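Local coordinates for tudor and KH domain-containing protein homolog (Drosophila melanogaster, PDB 5YGB) that takes part in piRNA metabolism and transposon repression, binding the N-terminus of Piwi through its extended Tudor domain and probably recruiting Piwi proteins to the nuage, at residues W71-I76 / F95-D100. The protein carries 1 engineered substitution. Numbering follows the deposited sequence.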
ATOM      1  N   TRP A  71      -7.789  -7.057  10.862  1.00 14.35           N
ATOM      2  CA  TRP A  71      -6.721  -6.356  11.579  1.00 13.42           C
ATOM      3  C   TRP A  71      -5.428  -6.411  10.785  1.00 12.67           C
ATOM      4  O   TRP A  71      -5.028  -7.475  10.305  1.00 13.11           O
ATOM      5  CB  TRP A  71      -6.523  -6.960  12.969  1.00 14.11           C
ATOM      6  CG  TRP A  71      -7.600  -6.563  13.937  1.00 14.19           C
ATOM      7  CD1 TRP A  71      -8.846  -7.115  14.050  1.00 17.52           C
ATOM      8  CD2 TRP A  71      -7.527  -5.527  14.917  1.00 13.49           C
ATOM      9  NE1 TRP A  71      -9.551  -6.484  15.048  1.00 15.99           N
ATOM     10  CE2 TRP A  71      -8.767  -5.505  15.596  1.00 13.05           C
ATOM     11  CE3 TRP A  71      -6.535  -4.615  15.296  1.00 12.84           C
ATOM     12  CZ2 TRP A  71      -9.043  -4.610  16.629  1.00 13.52           C
ATOM     13  CZ3 TRP A  71      -6.802  -3.730  16.327  1.00 13.63           C
ATOM     14  CH2 TRP A  71      -8.051  -3.726  16.976  1.00 14.74           C
ATOM     15  N   TYR A  72      -4.788  -5.254  10.683  1.00 11.11           N
ATOM     16  CA  TYR A  72      -3.618  -5.054   9.838  1.00 10.83           C
ATOM     17  C   TYR A  72      -2.457  -4.444  10.594  1.00  9.45           C
ATOM     18  O   TYR A  72      -2.653  -3.702  11.564  1.00 11.32           O
ATOM     19  CB  TYR A  72      -3.989  -4.150   8.658  1.00 12.99           C
ATOM     20  CG  TYR A  72      -4.972  -4.817   7.718  1.00 17.89           C
ATOM     21  CD1 TYR A  72      -4.539  -5.764   6.801  1.00 18.54           C
ATOM     22  CD2 TYR A  72      -6.333  -4.524   7.770  1.00 19.93           C
ATOM     23  CE1 TYR A  72      -5.423  -6.394   5.940  1.00 24.09           C
ATOM     24  CE2 TYR A  72      -7.225  -5.141   6.906  1.00 19.29           C
ATOM     25  CZ  TYR A  72      -6.763  -6.079   6.002  1.00 26.11           C
ATOM     26  OH  TYR A  72      -7.634  -6.713   5.138  1.00 25.19           O
ATOM     27  N   ARG A  73      -1.241  -4.724  10.128  1.00 10.40           N
ATOM     28  CA  ARG A  73      -0.066  -3.998  10.603  1.00  9.16           C
ATOM     29  C   ARG A  73      -0.041  -2.601  10.000  1.00  9.51           C
ATOM     30  O   ARG A  73      -0.255  -2.417   8.798  1.00 11.18           O
ATOM     31  CB  ARG A  73       1.224  -4.745  10.237  1.00  8.74           C
ATOM     32  CG  ARG A  73       1.296  -6.173  10.797  1.00  9.68           C
ATOM     33  CD  ARG A  73       2.682  -6.780  10.696  1.00 10.18           C
ATOM     34  NE  ARG A  73       3.120  -6.934   9.311  1.00  9.24           N
ATOM     35  CZ  ARG A  73       4.310  -7.423   8.979  1.00 10.64           C
ATOM     36  NH1 ARG A  73       5.167  -7.793   9.929  1.00 11.22           N
ATOM     37  NH2 ARG A  73       4.657  -7.530   7.698  1.00 11.09           N
ATOM     38  N   ALA A  74       0.256  -1.610  10.830  1.00  9.22           N
ATOM     39  CA  ALA A  74       0.240  -0.237  10.367  1.00 10.22           C
ATOM     40  C   ALA A  74       1.322   0.588  11.035  1.00  9.58           C
ATOM     41  O   ALA A  74       1.698   0.336  12.181  1.00 11.85           O
ATOM     42  CB  ALA A  74      -1.141   0.389  10.600  1.00 11.00           C
ATOM     43  N   GLU A  75       1.815   1.585  10.311  1.00  9.20           N
ATOM     44  CA  GLU A  75       2.800   2.539  10.796  1.00  9.63           C
ATOM     45  C   GLU A  75       2.115   3.877  11.060  1.00  9.37           C
ATOM     46  O   GLU A  75       1.399   4.398  10.200  1.00 11.09           O
ATOM     47  CB  GLU A  75       3.924   2.686   9.761  1.00 10.97           C
ATOM     48  CG  GLU A  75       4.937   3.776  10.060  1.00 10.73           C
ATOM     49  CD  GLU A  75       5.908   4.005   8.918  1.00 14.34           C
ATOM     50  OE1 GLU A  75       5.839   3.290   7.893  1.00 17.48           O
ATOM     51  OE2 GLU A  75       6.751   4.907   9.052  1.00 16.98           O
ATOM     52  N   ILE A  76       2.311   4.435  12.247  1.00  9.28           N
ATOM     53  CA  ILE A  76       1.787   5.770  12.516  1.00 10.21           C
ATOM     54  C   ILE A  76       2.627   6.804  11.769  1.00 10.04           C
ATOM     55  O   ILE A  76       3.845   6.919  11.982  1.00 11.18           O
ATOM     56  CB  ILE A  76       1.774   6.073  14.022  1.00  9.79           C
ATOM     57  CG1 ILE A  76       0.881   5.066  14.759  1.00  9.81           C
ATOM     58  CG2 ILE A  76       1.312   7.527  14.281  1.00 11.93           C
ATOM     59  CD1 ILE A  76       0.731   5.338  16.251  1.00 12.06           C
ATOM     60  N   PHE A  95      -0.666   1.421   6.000  1.00 10.62           N
ATOM     61  CA  PHE A  95      -0.821  -0.029   6.145  1.00 10.25           C
ATOM     62  C   PHE A  95       0.339  -0.719   5.427  1.00  8.92           C
ATOM     63  O   PHE A  95       0.338  -0.874   4.209  1.00 11.21           O
ATOM     64  CB  PHE A  95      -2.207  -0.460   5.642  1.00 11.74           C
ATOM     65  CG  PHE A  95      -3.307  -0.044   6.576  1.00 14.00           C
ATOM     66  CD1 PHE A  95      -3.784   1.254   6.578  1.00 17.64           C
ATOM     67  CD2 PHE A  95      -3.804  -0.926   7.512  1.00 17.36           C
ATOM     68  CE1 PHE A  95      -4.775   1.641   7.462  1.00 18.47           C
ATOM     69  CE2 PHE A  95      -4.793  -0.542   8.399  1.00 18.39           C
ATOM     70  CZ  PHE A  95      -5.276   0.744   8.370  1.00 17.25           C
ATOM     71  N   VAL A  96       1.344  -1.130   6.203  1.00  9.27           N
ATOM     72  CA  VAL A  96       2.655  -1.482   5.678  1.00 10.51           C
ATOM     73  C   VAL A  96       2.644  -2.695   4.745  1.00  9.58           C
ATOM     74  O   VAL A  96       3.554  -2.848   3.935  1.00 10.09           O
ATOM     75  CB  VAL A  96       3.676  -1.735   6.836  1.00  9.32           C
ATOM     76  CG1 VAL A  96       3.838  -0.492   7.697  1.00 11.48           C
ATOM     77  CG2 VAL A  96       3.270  -2.928   7.693  1.00 10.68           C
ATOM     78  N   ASP A  97       1.639  -3.559   4.843  1.00  9.66           N
ATOM     79  CA  ASP A  97       1.600  -4.737   3.990  1.00  8.82           C
ATOM     80  C   ASP A  97       0.799  -4.516   2.714  1.00  9.99           C
ATOM     81  O   ASP A  97       0.873  -5.351   1.816  1.00 10.55           O
ATOM     82  CB  ASP A  97       1.050  -5.935   4.766  1.00  9.03           C
ATOM     83  CG  ASP A  97       1.974  -6.348   5.873  1.00  9.69           C
ATOM     84  OD1 ASP A  97       3.203  -6.418   5.618  1.00  9.63           O
ATOM     85  OD2 ASP A  97       1.491  -6.586   6.999  1.00  9.82           O
ATOM     86  N   TYR A  98       0.058  -3.406   2.615  1.00 10.21           N
ATOM     87  CA  TYR A  98      -0.847  -3.189   1.472  1.00  9.78           C
ATOM     88  C   TYR A  98      -0.622  -1.876   0.737  1.00 11.88           C
ATOM     89  O   TYR A  98      -0.771  -1.817  -0.489  1.00 11.83           O
ATOM     90  CB  TYR A  98      -2.302  -3.269   1.947  1.00 11.98           C
ATOM     91  CG  TYR A  98      -2.712  -4.677   2.279  1.00 11.70           C
ATOM     92  CD1 TYR A  98      -2.395  -5.255   3.512  1.00 12.71           C
ATOM     93  CD2 TYR A  98      -3.379  -5.456   1.351  1.00 12.23           C
ATOM     94  CE1 TYR A  98      -2.748  -6.558   3.799  1.00 14.49           C
ATOM     95  CE2 TYR A  98      -3.742  -6.744   1.633  1.00 14.03           C
ATOM     96  CZ  TYR A  98      -3.423  -7.298   2.847  1.00 13.26           C
ATOM     97  OH  TYR A  98      -3.793  -8.596   3.103  1.00 16.75           O
ATOM     98  N   GLY A  99      -0.270  -0.815   1.457  1.00 10.99           N
ATOM     99  CA  GLY A  99       0.020   0.463   0.822  1.00 11.26           C
ATOM    100  C   GLY A  99      -0.999   1.560   1.078  1.00 11.32           C
ATOM    101  O   GLY A  99      -0.703   2.740   0.863  1.00 13.50           O
ATOM    102  N   ASP A 100      -2.185   1.186   1.541  1.00 12.49           N
ATOM    103  CA  ASP A 100      -3.222   2.163   1.856  1.00 13.93           C
ATOM    104  C   ASP A 100      -2.843   3.063   3.029  1.00 15.41           C
ATOM    105  O   ASP A 100      -2.101   2.661   3.924  1.00 14.97           O
ATOM    106  CB  ASP A 100      -4.532   1.454   2.205  1.00 17.82           C
ATOM    107  CG  ASP A 100      -4.969   0.471   1.143  1.00 20.34           C
ATOM    108  OD1 ASP A 100      -5.745   0.866   0.247  1.00 31.64           O
ATOM    109  OD2 ASP A 100      -4.541  -0.697   1.210  1.00 26.45           O
TER
HETATM  110  O   HOH W   1      -6.717  -8.874   3.368  1.00 33.28           O
HETATM  111  O   HOH W   2      -1.107  -6.350   7.686  1.00 11.06           O
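Arg73 and Asp97 carry the charged part of this contact, a side-on, two-pronged salt bridge. Arg73 NE donates to Asp97 OD2 at 2.8 Å, and Arg73 NH2 reaches Asp97 OD1 at 2.8 Å. Both oxygens use their syn lone pairs, and the guanidinium and carboxylate planes lie only 21° apart; a bend at chi3 (-63°) turns the guanidinium edge to the acid. Outside partners lock each side further: Arg73 NH1 donates to the carbonyls of Phe116 and Leu119, and Asp97 OD1 accepts from Gln122 N. A water bridges Arg73 N and Asp97 OD2, donating to the carboxylate at 2.7 Å. Between the backbones, Val96 N makes a weak bond to Arg73 O.

Aromatic contacts centre on Tyr72 and Phe95. The Tyr72 ring edge is directed at the face of Tyr98 in an offset edge-to-face pair, centroids 5.2 Å apart and planes at 82°. A second water links the two hydroxyls, and Tyr72 OH also bonds Asp68. Tyr72 CB sits at the Phe95 ring edge, 3.4 Å from CD2, while Ala74 CB lies over one face of that ring, offset toward its rim and 4.3 Å from Phe95 CD2.

The aliphatic remainder is Val96, whose CG2 touches Arg73 CB at 3.7 Å and whose CG1 meets Glu75 CB.

A methionine in place of Arg73 would probably leave the buried Asp97 carboxylate without its countercharge and the Phe116 and Leu119 carbonyls without their NH1 donor. Within the Tudor domain, the contact fastens the turn between strands 89-95 and 101-104 to strand 70-81. Because Arg73 and Asp97 are both buried, their pairing and multiple hydrogen bonds are likely to offset the cost of enclosing the ions, fixing the turn by directional bonds as well as by packing.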